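Local coordinates for protein dephospho-CoA kinase (PDB 4ZO4) that probably catalyses the ATP-dependent phosphorylation of the 3'-hydroxyl of dephospho-coenzyme A, the last step in making coenzyme A, at residues Asp44-Glu49 / Glu89-Pro94; Gln105-Asp108 / Ala113-Val116; Pro119-Ser124 / Glu169-Lys174; Gln149-Ser154 / Lys159-Ser164. All blocks are in the same frame, centred on the assembly; numbering follows the deposited sequence.

Along the chain, contacts 1, 2 and 3 follow in series, and contact 4 is nested within the loop that contact 3 closes. Contacts 1 and 2 both use helix 82-109, with centres 24 Å apart, so this long helix runs from an all-helical part of the fold to the parallel sheet. Contacts 3 and 4 share helix 155-172, their centres 20 Å apart, and carry the chain from near the predicted nucleotide site out to the turn between helices 144-151 and 155-172. Contacts 1 and 3 meet where His-93 NE2 probably hydrogen-bonds Glu-123 OE1. Contacts 2 and 4, 37 Å between centres, lie on opposite sides of the chain's centre, consistent with a core carrying helical extensions.

Contact 1: residues Asp44-Glu49 / Glu89-Pro94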
loop_
_atom_site.group_PDB
_atom_site.type_symbol
_atom_site.label_atom_id
_atom_site.label_comp_id
_atom_site.label_asym_id
_atom_site.label_seq_id
_atom_site.Cartn_x
_atom_site.Cartn_y
_atom_site.Cartn_z
ATOM N N ASP A 44 -13.704 -11.404 -20.464
ATOM C CA ASP A 44 -14.778 -12.024 -21.246
ATOM C C ASP A 44 -14.708 -13.541 -21.251
ATOM O O ASP A 44 -15.742 -14.194 -21.270
ATOM C CB ASP A 44 -14.764 -11.529 -22.699
ATOM C CG ASP A 44 -15.263 -10.085 -22.859
ATOM O OD1 ASP A 44 -16.398 -9.769 -22.428
ATOM O OD2 ASP A 44 -14.532 -9.273 -23.457
ATOM N N GLU A 45 -13.515 -14.131 -21.279
ATOM C CA GLU A 45 -13.431 -15.610 -21.248
ATOM C C GLU A 45 -13.904 -16.139 -19.913
ATOM O O GLU A 45 -14.334 -17.263 -19.835
ATOM C CB GLU A 45 -12.006 -16.119 -21.455
ATOM C CG GLU A 45 -11.468 -16.024 -22.877
ATOM C CD GLU A 45 -9.976 -16.337 -22.950
ATOM O OE1 GLU A 45 -9.569 -17.412 -22.431
ATOM O OE2 GLU A 45 -9.217 -15.506 -23.519
ATOM N N ASN A 46 -13.768 -15.331 -18.858
ATOM C CA ASN A 46 -14.150 -15.720 -17.491
ATOM C C ASN A 46 -15.284 -14.863 -17.009
ATOM O O ASN A 46 -15.227 -14.295 -15.924
ATOM C CB ASN A 46 -12.964 -15.561 -16.552
ATOM C CG ASN A 46 -11.856 -16.501 -16.906
ATOM O OD1 ASN A 46 -11.953 -17.680 -16.623
ATOM N ND2 ASN A 46 -10.830 -16.001 -17.598
ATOM N N ALA A 47 -16.319 -14.771 -17.830
ATOM C CA ALA A 47 -17.420 -13.882 -17.557
ATOM C C ALA A 47 -18.358 -14.519 -16.536
ATOM O O ALA A 47 -18.775 -13.849 -15.602
ATOM C CB ALA A 47 -18.151 -13.516 -18.844
ATOM N N LEU A 48 -18.675 -15.800 -16.689
ATOM C CA LEU A 48 -19.540 -16.443 -15.693
ATOM C C LEU A 48 -18.889 -16.521 -14.311
ATOM O O LEU A 48 -19.544 -16.226 -13.307
ATOM C CB LEU A 48 -20.008 -17.837 -16.131
ATOM C CG LEU A 48 -21.084 -17.844 -17.222
ATOM C CD1 LEU A 48 -21.546 -19.266 -17.520
ATOM C CD2 LEU A 48 -22.264 -16.958 -16.846
ATOM N N GLU A 49 -17.624 -16.914 -14.232
ATOM C CA GLU A 49 -17.029 -17.048 -12.904
ATOM C C GLU A 49 -16.988 -15.699 -12.187
ATOM O O GLU A 49 -17.317 -15.609 -11.016
ATOM C CB GLU A 49 -15.670 -17.755 -12.923
ATOM C CG GLU A 49 -15.795 -19.253 -12.627
ATOM C CD GLU A 49 -16.469 -19.563 -11.252
ATOM O OE1 GLU A 49 -17.249 -20.567 -11.141
ATOM O OE2 GLU A 49 -16.226 -18.792 -10.278
ATOM N N GLU A 89 -7.451 -8.465 -8.962
ATOM C CA GLU A 89 -6.024 -8.571 -9.211
ATOM C C GLU A 89 -5.567 -10.026 -9.139
ATOM O O GLU A 89 -4.932 -10.498 -10.062
ATOM C CB GLU A 89 -5.218 -7.722 -8.230
ATOM C CG GLU A 89 -5.362 -6.211 -8.438
ATOM C CD GLU A 89 -4.955 -5.378 -7.206
ATOM O OE1 GLU A 89 -4.574 -5.965 -6.148
ATOM O OE2 GLU A 89 -5.037 -4.121 -7.272
ATOM N N ASN A 90 -5.915 -10.752 -8.081
ATOM C CA ASN A 90 -5.427 -12.111 -7.925
ATOM C C ASN A 90 -6.129 -13.047 -8.879
ATOM O O ASN A 90 -5.584 -14.058 -9.337
ATOM C CB ASN A 90 -5.602 -12.580 -6.493
ATOM C CG ASN A 90 -5.255 -14.037 -6.323
ATOM O OD1 ASN A 90 -4.089 -14.398 -6.268
ATOM N ND2 ASN A 90 -6.269 -14.882 -6.245
ATOM N N PHE A 91 -7.346 -12.704 -9.231
ATOM C CA PHE A 91 -8.035 -13.480 -10.258
ATOM C C PHE A 91 -7.375 -13.413 -11.620
ATOM O O PHE A 91 -7.297 -14.429 -12.289
ATOM C CB PHE A 91 -9.463 -13.002 -10.402
ATOM C CG PHE A 91 -10.325 -13.927 -11.190
ATOM C CD1 PHE A 91 -10.778 -15.115 -10.643
ATOM C CD2 PHE A 91 -10.717 -13.592 -12.463
ATOM C CE1 PHE A 91 -11.607 -15.966 -11.382
ATOM C CE2 PHE A 91 -11.526 -14.420 -13.212
ATOM C CZ PHE A 91 -11.989 -15.599 -12.668
ATOM N N THR A 92 -6.945 -12.212 -12.035
ATOM C CA THR A 92 -6.578 -11.945 -13.428
ATOM C C THR A 92 -5.093 -12.138 -13.693
ATOM O O THR A 92 -4.703 -12.656 -14.715
ATOM C CB THR A 92 -6.909 -10.494 -13.816
ATOM O OG1 THR A 92 -6.364 -9.598 -12.848
ATOM C CG2 THR A 92 -8.388 -10.276 -13.877
ATOM N N HIS A 93 -4.265 -11.696 -12.757
ATOM C CA HIS A 93 -2.823 -11.726 -12.917
ATOM C C HIS A 93 -2.269 -13.036 -13.484
ATOM O O HIS A 93 -1.551 -13.003 -14.482
ATOM C CB HIS A 93 -2.096 -11.373 -11.617
ATOM C CG HIS A 93 -2.206 -9.933 -11.213
ATOM N ND1 HIS A 93 -1.752 -9.467 -9.993
ATOM C CD2 HIS A 93 -2.715 -8.857 -11.858
ATOM C CE1 HIS A 93 -1.950 -8.161 -9.923
ATOM N NE2 HIS A 93 -2.551 -7.768 -11.031
ATOM N N PRO A 94 -2.551 -14.186 -12.845
ATOM C CA PRO A 94 -1.970 -15.408 -13.443
ATOM C C PRO A 94 -2.548 -15.765 -14.840
ATOM O O PRO A 94 -1.846 -16.351 -15.683
ATOM C CB PRO A 94 -2.291 -16.481 -12.421
ATOM C CG PRO A 94 -3.452 -15.933 -11.612
ATOM C CD PRO A 94 -3.255 -14.459 -11.578
#
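Asn-46, at the short break between helices 35-45 and 47-54, faces Phe-91 of helix 82-109 across a wide gap between backbones, the closest pair of alpha carbons being Asn-46 CA and Thr-92 CA at 9.4 Å. Phe-91 spans it: with CG anti to the backbone N (chi1 -167°), the ring reaches out from its helix and presents its far end to the break. Asn-46 CB lies at the ring's edge, near its plane, 3.8 Å from Phe-91 CE2 and 4.0 Å from Phe-91 CZ. One turn on, Glu-49 adds its CB, 4.3 Å from Phe-91 CZ and reached obliquely. Both polar residues thus offer the ring their aliphatic carbon, which is why they can sit beside an aromatic.

The amide of Asn-46 serves another purpose. Its ND2 hydrogen-bonds Ile-42 O in the preceding helix, so the side chain is tied to the helix that ends here, while its backbone leaves the helical region (psi 50°) just before helix 47-54 begins. Leu-50 and Ile-53 of that helix also pack against the Phe-91 ring, and Lys-95 makes a cation-pi contact with it.

With only 108 Å² buried between the two segments, this is a modest surface contact, an aromatic residue docking one helix against the junction of helices 35-45 and 47-54. Such helical packing, set apart from the sheet, is consistent with the helical substrate-binding region described for the CoaE kinases, which belong to the P-loop superfamily.

Contact 2: residues Gln105-Asp108 / Ala113-Val116; sequences QILD and AFFV
Leu-107, near the C-terminal end of helix 82-109, lies over the ring of Phe-114, the first residue of strand 114-117. Its CB sits above one face, 3.7 Å from the centroid of the Phe-114 ring and 15° off the ring normal, a CH-pi interaction; the nearest ring atom is Phe-114 CD2, 3.6 Å from Leu-107 CB. Because CG stands anti to the carbonyl carbon (chi1 -48°), the branch is carried along the same side of the ring toward its rim, where Leu-107 CD1 comes 3.6 Å from Phe-114 CD1. A leucine suits this place: its CB and one methyl spread along the aromatic surface, while the same side chain also touches Ile-33 of the neighbouring strand.

The two segments form the return half of a beta-alpha-beta crossover. The chain leaves parallel strand 31-34, passes through an extended helical excursion, and comes back by helix 82-109 into strand 114-117, which lies next to 31-34 in the five-stranded sheet of a P-loop kinase core. Phe-114 points from the sheet to the covering helix, its CG lying between the backbone N and carbonyl carbon (chi1 69°), and Met-104 of that helix touches it too.

Asp-108 follows with its backbone: its N is 3.5 Å from Phe-114 CE2, approaching the ring obliquely, and Asp-108 CB is 4.1 Å from the same CE2. The carboxylate has its partner elsewhere, OD1 accepting a hydrogen bond from Asn-6 N, just ahead of strand 7-12, and the backbone of Phe-114 is hydrogen-bonded with Asn-6 and Phe-8.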
loop_
_atom_site.group_PDB
_atom_site.type_symbol
_atom_site.label_atom_id
_atom_site.label_comp_id
_atom_site.label_asym_id
_atom_site.label_seq_id
_atom_site.Cartn_x
_atom_site.Cartn_y
_atom_site.Cartn_z
ATOM N N GLN A 105 5.803 -17.388 -26.880
ATOM C CA GLN A 105 6.580 -18.586 -27.148
ATOM C C GLN A 105 6.207 -19.109 -28.532
ATOM O O GLN A 105 6.954 -19.903 -29.125
ATOM C CB GLN A 105 6.323 -19.678 -26.089
ATOM C CG GLN A 105 7.183 -19.592 -24.821
ATOM C CD GLN A 105 6.685 -20.501 -23.681
ATOM O OE1 GLN A 105 5.705 -21.235 -23.833
ATOM N NE2 GLN A 105 7.365 -20.447 -22.532
ATOM N N ILE A 106 5.053 -18.681 -29.047
ATOM C CA ILE A 106 4.686 -18.986 -30.439
ATOM C C ILE A 106 5.613 -18.227 -31.403
ATOM O O ILE A 106 6.232 -18.826 -32.285
ATOM C CB ILE A 106 3.179 -18.705 -30.705
ATOM C CG1 ILE A 106 2.343 -19.901 -30.217
ATOM C CG2 ILE A 106 2.885 -18.476 -32.185
ATOM C CD1 ILE A 106 0.846 -19.672 -30.229
ATOM N N LEU A 107 5.746 -16.926 -31.192
ATOM C CA LEU A 107 6.454 -16.057 -32.110
ATOM C C LEU A 107 7.957 -16.136 -31.926
ATOM O O LEU A 107 8.693 -15.793 -32.856
ATOM C CB LEU A 107 6.006 -14.617 -31.912
ATOM C CG LEU A 107 4.498 -14.420 -31.857
ATOM C CD1 LEU A 107 4.124 -12.968 -31.572
ATOM C CD2 LEU A 107 3.888 -14.917 -33.159
ATOM N N ASP A 108 8.423 -16.561 -30.743
ATOM C CA ASP A 108 9.872 -16.704 -30.514
ATOM C C ASP A 108 10.459 -17.859 -31.319
ATOM O O ASP A 108 11.582 -17.771 -31.820
ATOM C CB ASP A 108 10.231 -16.911 -29.040
ATOM C CG ASP A 108 11.744 -16.876 -28.807
ATOM O OD1 ASP A 108 12.356 -15.819 -29.080
ATOM O OD2 ASP A 108 12.329 -17.895 -28.378
ATOM N N ALA A 113 11.749 -11.305 -35.152
ATOM C CA ALA A 113 11.538 -10.332 -34.081
ATOM C C ALA A 113 10.083 -9.939 -34.002
ATOM O O ALA A 113 9.418 -9.803 -35.056
ATOM C CB ALA A 113 12.383 -9.090 -34.288
ATOM N N PHE A 114 9.615 -9.769 -32.752
ATOM C CA PHE A 114 8.243 -9.369 -32.435
ATOM C C PHE A 114 8.156 -8.446 -31.191
ATOM O O PHE A 114 9.052 -8.422 -30.335
ATOM C CB PHE A 114 7.336 -10.607 -32.265
ATOM C CG PHE A 114 7.630 -11.433 -31.036
ATOM C CD1 PHE A 114 6.866 -11.291 -29.882
ATOM C CD2 PHE A 114 8.659 -12.376 -31.039
ATOM C CE1 PHE A 114 7.137 -12.056 -28.754
ATOM C CE2 PHE A 114 8.935 -13.148 -29.913
ATOM C CZ PHE A 114 8.170 -12.987 -28.768
ATOM N N PHE A 115 7.048 -7.705 -31.114
ATOM C CA PHE A 115 6.841 -6.651 -30.130
ATOM C C PHE A 115 5.559 -6.841 -29.288
ATOM O O PHE A 115 4.444 -6.925 -29.811
ATOM C CB PHE A 115 6.851 -5.287 -30.846
ATOM C CG PHE A 115 8.185 -4.962 -31.481
ATOM C CD1 PHE A 115 9.247 -4.538 -30.694
ATOM C CD2 PHE A 115 8.394 -5.127 -32.852
ATOM C CE1 PHE A 115 10.488 -4.272 -31.248
ATOM C CE2 PHE A 115 9.640 -4.868 -33.411
ATOM C CZ PHE A 115 10.687 -4.434 -32.603
ATOM N N VAL A 116 5.741 -6.939 -27.980
ATOM C CA VAL A 116 4.634 -7.001 -27.027
ATOM C C VAL A 116 4.365 -5.575 -26.588
ATOM O O VAL A 116 5.113 -4.982 -25.789
ATOM C CB VAL A 116 4.999 -7.847 -25.776
ATOM C CG1 VAL A 116 3.835 -7.930 -24.817
ATOM C CG2 VAL A 116 5.470 -9.250 -26.166
#

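Contact 3: residues Pro119-Ser124 / Glu169-Lys174; sequences PLFFES and EEKLKK
Lys-171 reaches from helix 155-172 to two hydrophobic side chains of the loop after strand 114-117, Leu-120 and Phe-121, using different parts of its own chain for each. Against Leu-120 it runs in the opposite sense, the two side chains sliding past one another: Leu-120 CD1 lies 3.5 Å from Lys-171 CG and 3.9 Å from Lys-171 CB. A bend at chi2 (60°) and further bends beyond it then turn the outer methylenes toward Phe-121, whose long axis they cross at a slant. Lys-171 CE meets that ring obliquely, 3.6 Å from Phe-121 CD2 and 3.7 Å from Phe-121 CE2.

Ile-168 of the same helix touches both loop residues, and Glu-83 of the second subunit packs on Phe-121. The side chain of Leu-120 is about 7 Å from that of Lys-18, a predicted ATP-binding residue, which places the contact near, but not touching, the predicted nucleotide site.

Everything that touches across these segments is carbon. Lysine suits the edge of such a patch, since four methylenes can wrap leucine and phenylalanine while the ammonium ends the chain beyond them; the cohesion is therefore van der Waals and hydrophobic rather than ionic.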
loop_
_atom_site.group_PDB
_atom_site.type_symbol
_atom_site.label_atom_id
_atom_site.label_comp_id
_atom_site.label_asym_id
_atom_site.label_seq_id
_atom_site.Cartn_x
_atom_site.Cartn_y
_atom_site.Cartn_z
ATOM N N PRO A 119 1.441 -1.451 -21.388
ATOM C CA PRO A 119 1.421 -0.274 -20.492
ATOM C C PRO A 119 2.524 -0.280 -19.463
ATOM O O PRO A 119 2.776 -1.291 -18.825
ATOM C CB PRO A 119 0.075 -0.368 -19.786
ATOM C CG PRO A 119 -0.783 -1.271 -20.627
ATOM C CD PRO A 119 0.131 -2.117 -21.468
ATOM N N LEU A 120 3.179 0.859 -19.310
ATOM C CA LEU A 120 4.414 0.933 -18.538
ATOM C C LEU A 120 4.285 0.269 -17.183
ATOM O O LEU A 120 5.191 -0.454 -16.798
ATOM C CB LEU A 120 4.899 2.388 -18.406
ATOM C CG LEU A 120 6.220 2.684 -17.677
ATOM C CD1 LEU A 120 7.383 1.892 -18.250
ATOM C CD2 LEU A 120 6.546 4.170 -17.705
ATOM N N PHE A 121 3.186 0.506 -16.452
ATOM C CA PHE A 121 3.051 -0.071 -15.094
ATOM C C PHE A 121 2.120 -1.285 -15.043
ATOM O O PHE A 121 1.261 -1.380 -14.199
ATOM C CB PHE A 121 2.621 1.001 -14.090
ATOM C CG PHE A 121 3.592 2.135 -13.969
ATOM C CD1 PHE A 121 3.502 3.233 -14.818
ATOM C CD2 PHE A 121 4.593 2.106 -13.003
ATOM C CE1 PHE A 121 4.394 4.274 -14.715
ATOM C CE2 PHE A 121 5.489 3.142 -12.900
ATOM C CZ PHE A 121 5.394 4.227 -13.763
ATOM N N PHE A 122 2.331 -2.238 -15.936
ATOM C CA PHE A 122 1.451 -3.382 -16.094
ATOM C C PHE A 122 1.809 -4.320 -15.015
ATOM O O PHE A 122 2.955 -4.389 -14.626
ATOM C CB PHE A 122 1.715 -4.073 -17.424
ATOM C CG PHE A 122 0.557 -4.859 -17.966
ATOM C CD1 PHE A 122 0.705 -6.187 -18.269
ATOM C CD2 PHE A 122 -0.663 -4.246 -18.223
ATOM C CE1 PHE A 122 -0.338 -6.900 -18.812
ATOM C CE2 PHE A 122 -1.726 -4.957 -18.749
ATOM C CZ PHE A 122 -1.559 -6.288 -19.042
ATOM N N GLU A 123 0.832 -5.106 -14.593
ATOM C CA GLU A 123 0.878 -5.776 -13.325
ATOM C C GLU A 123 1.298 -7.238 -13.356
ATOM O O GLU A 123 2.090 -7.680 -12.518
ATOM C CB GLU A 123 -0.503 -5.681 -12.677
ATOM C CG GLU A 123 -0.795 -4.344 -12.024
ATOM C CD GLU A 123 -2.068 -4.353 -11.185
ATOM O OE1 GLU A 123 -2.851 -5.336 -11.248
ATOM O OE2 GLU A 123 -2.295 -3.368 -10.459
ATOM N N SER A 124 0.758 -7.998 -14.293
ATOM C CA SER A 124 0.644 -9.453 -14.085
ATOM C C SER A 124 1.935 -10.293 -14.000
ATOM O O SER A 124 1.884 -11.520 -14.066
ATOM C CB SER A 124 -0.318 -10.032 -15.109
ATOM O OG SER A 124 -1.608 -9.490 -14.871
ATOM N N GLU A 169 10.138 8.062 -14.695
ATOM C CA GLU A 169 11.596 8.110 -14.751
ATOM C C GLU A 169 12.242 6.974 -13.985
ATOM O O GLU A 169 13.262 6.411 -14.434
ATOM C CB GLU A 169 12.132 9.409 -14.199
ATOM C CG GLU A 169 11.839 10.616 -15.062
ATOM C CD GLU A 169 12.796 11.776 -14.810
ATOM O OE1 GLU A 169 12.857 12.673 -15.690
ATOM O OE2 GLU A 169 13.479 11.806 -13.748
ATOM N N GLU A 170 11.667 6.632 -12.828
ATOM C CA GLU A 170 12.127 5.444 -12.090
ATOM C C GLU A 170 12.119 4.185 -12.923
ATOM O O GLU A 170 13.014 3.348 -12.785
ATOM C CB GLU A 170 11.292 5.170 -10.849
ATOM C CG GLU A 170 12.035 5.425 -9.560
ATOM C CD GLU A 170 13.246 4.531 -9.354
ATOM O OE1 GLU A 170 14.355 5.068 -9.105
ATOM O OE2 GLU A 170 13.081 3.289 -9.425
ATOM N N LYS A 171 11.113 4.028 -13.774
ATOM C CA LYS A 171 10.980 2.779 -14.514
ATOM C C LYS A 171 12.099 2.557 -15.560
ATOM O O LYS A 171 12.337 1.442 -15.992
ATOM C CB LYS A 171 9.623 2.735 -15.172
ATOM C CG LYS A 171 8.982 1.371 -15.166
ATOM C CD LYS A 171 8.755 0.837 -13.751
ATOM C CE LYS A 171 7.455 0.056 -13.649
ATOM N NZ LYS A 171 7.686 -1.290 -13.058
ATOM N N LEU A 172 12.796 3.615 -15.961
ATOM C CA LEU A 172 13.829 3.503 -16.997
ATOM C C LEU A 172 15.043 2.713 -16.496
ATOM O O LEU A 172 15.692 1.993 -17.253
ATOM C CB LEU A 172 14.273 4.889 -17.433
ATOM C CG LEU A 172 13.199 5.797 -18.028
ATOM C CD1 LEU A 172 13.830 7.132 -18.387
ATOM C CD2 LEU A 172 12.529 5.196 -19.260
ATOM N N LYS A 173 15.339 2.836 -15.214
ATOM C CA LYS A 173 16.355 2.007 -14.563
ATOM C C LYS A 173 16.271 0.531 -14.961
ATOM O O LYS A 173 17.235 -0.211 -14.755
ATOM C CB LYS A 173 16.245 2.127 -13.033
ATOM C CG LYS A 173 16.165 3.582 -12.537
ATOM C CD LYS A 173 16.854 3.836 -11.220
ATOM C CE LYS A 173 17.045 5.330 -10.989
ATOM N NZ LYS A 173 17.465 5.621 -9.574
ATOM N N LYS A 174 15.127 0.111 -15.512
ATOM C CA LYS A 174 14.930 -1.257 -15.998
ATOM C C LYS A 174 14.704 -1.430 -17.528
ATOM O O LYS A 174 14.497 -2.536 -17.999
ATOM C CB LYS A 174 13.792 -1.921 -15.203
ATOM C CG LYS A 174 14.175 -2.315 -13.777
ATOM C CD LYS A 174 12.957 -2.773 -12.973
ATOM C CE LYS A 174 12.292 -1.616 -12.229
ATOM N NZ LYS A 174 11.036 -2.004 -11.507
#

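Contact 4: residues Gln149-Ser154 / Lys159-Ser164; sequences QRDKLS and KARLDS
Asp-151 and Arg-161 form a salt bridge, OD2 of Asp-151 lying 2.5 Å from NH1 of Arg-161, a separation so short that its detail is doubtful. The hydrogen bond within it is weak, with an N-H...O angle of only 118°, and a single oxygen meets a single nitrogen: the side chains cross at about a right angle, the carboxylate and guanidinium planes 76° apart. The carboxylate nonetheless approaches the edge of the guanidinium, near its plane. Leu-153 comes in obliquely, its CD1 4.2 Å from Arg-161 CD, an apolar neighbour for the arginine's stem.

Asp-151 and Leu-153 are brought together by the Schellman motif that ends helix 144-151. Lys-152, its C-prime residue, with positive phi, turns the chain out of the helix; Lys-152 N bonds Gln-149 O at 3.2 Å, and Leu-153 N bonds back to Met-148 O. Ser-154 then takes the N-cap position, joining helices 144-151 and 155-172 through a short turn that probably belongs to this kinase family's lid.

With CG anti to the backbone N (chi1 -159°), the Arg-161 stem is carried out toward Asp-151, and a bend at chi3 turns the guanidinium. Farther out, Lys-52 of the second subunit packs on Leu-153 and Arg-161, and Glu-49 OE1 of that subunit hydrogen-bonds Ser-154 OG.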
loop_
_atom_site.group_PDB
_atom_site.type_symbol
_atom_site.label_atom_id
_atom_site.label_comp_id
_atom_site.label_asym_id
_atom_site.label_seq_id
_atom_site.Cartn_x
_atom_site.Cartn_y
_atom_site.Cartn_z
ATOM N N GLN A 149 1.144 26.379 -13.674
ATOM C CA GLN A 149 1.125 27.403 -14.747
ATOM C C GLN A 149 0.747 26.819 -16.110
ATOM O O GLN A 149 -0.351 27.038 -16.601
ATOM C CB GLN A 149 2.501 28.071 -14.921
ATOM C CG GLN A 149 3.019 28.885 -13.744
ATOM C CD GLN A 149 4.490 29.293 -13.902
ATOM O OE1 GLN A 149 5.153 28.963 -14.898
ATOM N NE2 GLN A 149 5.007 30.010 -12.907
ATOM N N ARG A 150 1.677 26.069 -16.700
ATOM C CA ARG A 150 1.546 25.536 -18.053
ATOM C C ARG A 150 0.258 24.740 -18.228
ATOM O O ARG A 150 -0.498 24.978 -19.166
ATOM C CB ARG A 150 2.764 24.648 -18.368
ATOM C CG ARG A 150 2.658 23.804 -19.632
ATOM C CD ARG A 150 3.234 24.488 -20.853
ATOM N NE ARG A 150 2.697 23.900 -22.084
ATOM C CZ ARG A 150 3.067 22.727 -22.608
ATOM N NH1 ARG A 150 2.507 22.308 -23.743
ATOM N NH2 ARG A 150 3.986 21.964 -22.015
ATOM N N ASP A 151 0.011 23.800 -17.321
ATOM C CA ASP A 151 -1.082 22.851 -17.495
ATOM C C ASP A 151 -2.364 23.328 -16.829
ATOM O O ASP A 151 -3.389 22.657 -16.932
ATOM C CB ASP A 151 -0.658 21.450 -17.019
ATOM C CG ASP A 151 0.646 20.949 -17.704
ATOM O OD1 ASP A 151 1.019 21.511 -18.756
ATOM O OD2 ASP A 151 1.286 19.975 -17.216
ATOM N N LYS A 152 -2.315 24.492 -16.168
ATOM C CA LYS A 152 -3.507 25.130 -15.545
ATOM C C LYS A 152 -4.229 24.260 -14.496
ATOM O O LYS A 152 -5.446 24.044 -14.573
ATOM C CB LYS A 152 -4.507 25.610 -16.622
ATOM C CG LYS A 152 -4.577 27.122 -16.808
ATOM C CD LYS A 152 -3.538 27.640 -17.796
ATOM C CE LYS A 152 -3.459 29.163 -17.760
ATOM N NZ LYS A 152 -2.348 29.684 -18.600
ATOM N N LEU A 153 -3.483 23.776 -13.507
ATOM C CA LEU A 153 -4.053 22.841 -12.510
ATOM C C LEU A 153 -3.917 23.327 -11.079
ATOM O O LEU A 153 -3.132 24.199 -10.766
ATOM C CB LEU A 153 -3.399 21.455 -12.602
ATOM C CG LEU A 153 -3.244 20.805 -13.981
ATOM C CD1 LEU A 153 -1.973 19.969 -14.037
ATOM C CD2 LEU A 153 -4.464 19.959 -14.322
ATOM N N SER A 154 -4.724 22.742 -10.219
ATOM C CA SER A 154 -4.601 22.922 -8.784
ATOM C C SER A 154 -3.401 22.143 -8.240
ATOM O O SER A 154 -2.849 21.244 -8.893
ATOM C CB SER A 154 -5.863 22.412 -8.113
ATOM O OG SER A 154 -6.132 21.094 -8.552
ATOM N N LYS A 159 0.153 17.533 -8.219
ATOM C CA LYS A 159 0.855 16.546 -7.402
ATOM C C LYS A 159 0.772 15.212 -8.089
ATOM O O LYS A 159 1.767 14.510 -8.227
ATOM C CB LYS A 159 0.188 16.457 -6.049
ATOM C CG LYS A 159 0.987 15.720 -5.006
ATOM C CD LYS A 159 0.063 15.042 -4.014
ATOM C CE LYS A 159 0.867 14.271 -2.988
ATOM N NZ LYS A 159 0.390 12.865 -2.910
ATOM N N ALA A 160 -0.430 14.871 -8.542
ATOM C CA ALA A 160 -0.682 13.602 -9.220
ATOM C C ALA A 160 0.172 13.457 -10.475
ATOM O O ALA A 160 0.834 12.427 -10.720
ATOM C CB ALA A 160 -2.137 13.533 -9.599
ATOM N N ARG A 161 0.148 14.512 -11.279
ATOM C CA ARG A 161 0.838 14.496 -12.492
ATOM C C ARG A 161 2.324 14.344 -12.237
ATOM O O ARG A 161 2.998 13.544 -12.885
ATOM C CB ARG A 161 0.546 15.788 -13.259
ATOM C CG ARG A 161 0.828 15.599 -14.732
ATOM C CD ARG A 161 0.214 16.673 -15.568
ATOM N NE ARG A 161 -0.304 16.131 -16.819
ATOM C CZ ARG A 161 -0.588 16.880 -17.879
ATOM N NH1 ARG A 161 -0.386 18.196 -17.846
ATOM N NH2 ARG A 161 -1.060 16.312 -18.983
ATOM N N LEU A 162 2.835 15.139 -11.306
ATOM C CA LEU A 162 4.260 15.108 -10.939
ATOM C C LEU A 162 4.706 13.750 -10.409
ATOM O O LEU A 162 5.816 13.256 -10.716
ATOM C CB LEU A 162 4.560 16.168 -9.852
ATOM C CG LEU A 162 6.035 16.370 -9.484
ATOM C CD1 LEU A 162 6.887 16.440 -10.732
ATOM C CD2 LEU A 162 6.251 17.661 -8.761
ATOM N N ASP A 163 3.880 13.155 -9.564
ATOM C CA ASP A 163 4.251 11.864 -9.001
ATOM C C ASP A 163 4.371 10.808 -10.082
ATOM O O ASP A 163 5.236 9.952 -10.024
ATOM C CB ASP A 163 3.218 11.434 -7.977
ATOM C CG ASP A 163 3.363 12.166 -6.651
ATOM O OD1 ASP A 163 4.492 12.591 -6.267
ATOM O OD2 ASP A 163 2.320 12.313 -5.990
ATOM N N SER A 164 3.479 10.841 -11.054
ATOM C CA SER A 164 3.475 9.815 -12.060
ATOM C C SER A 164 4.700 9.988 -12.922
ATOM O O SER A 164 5.405 9.022 -13.190
ATOM C CB SER A 164 2.213 9.872 -12.890
ATOM O OG SER A 164 2.050 11.160 -13.407
#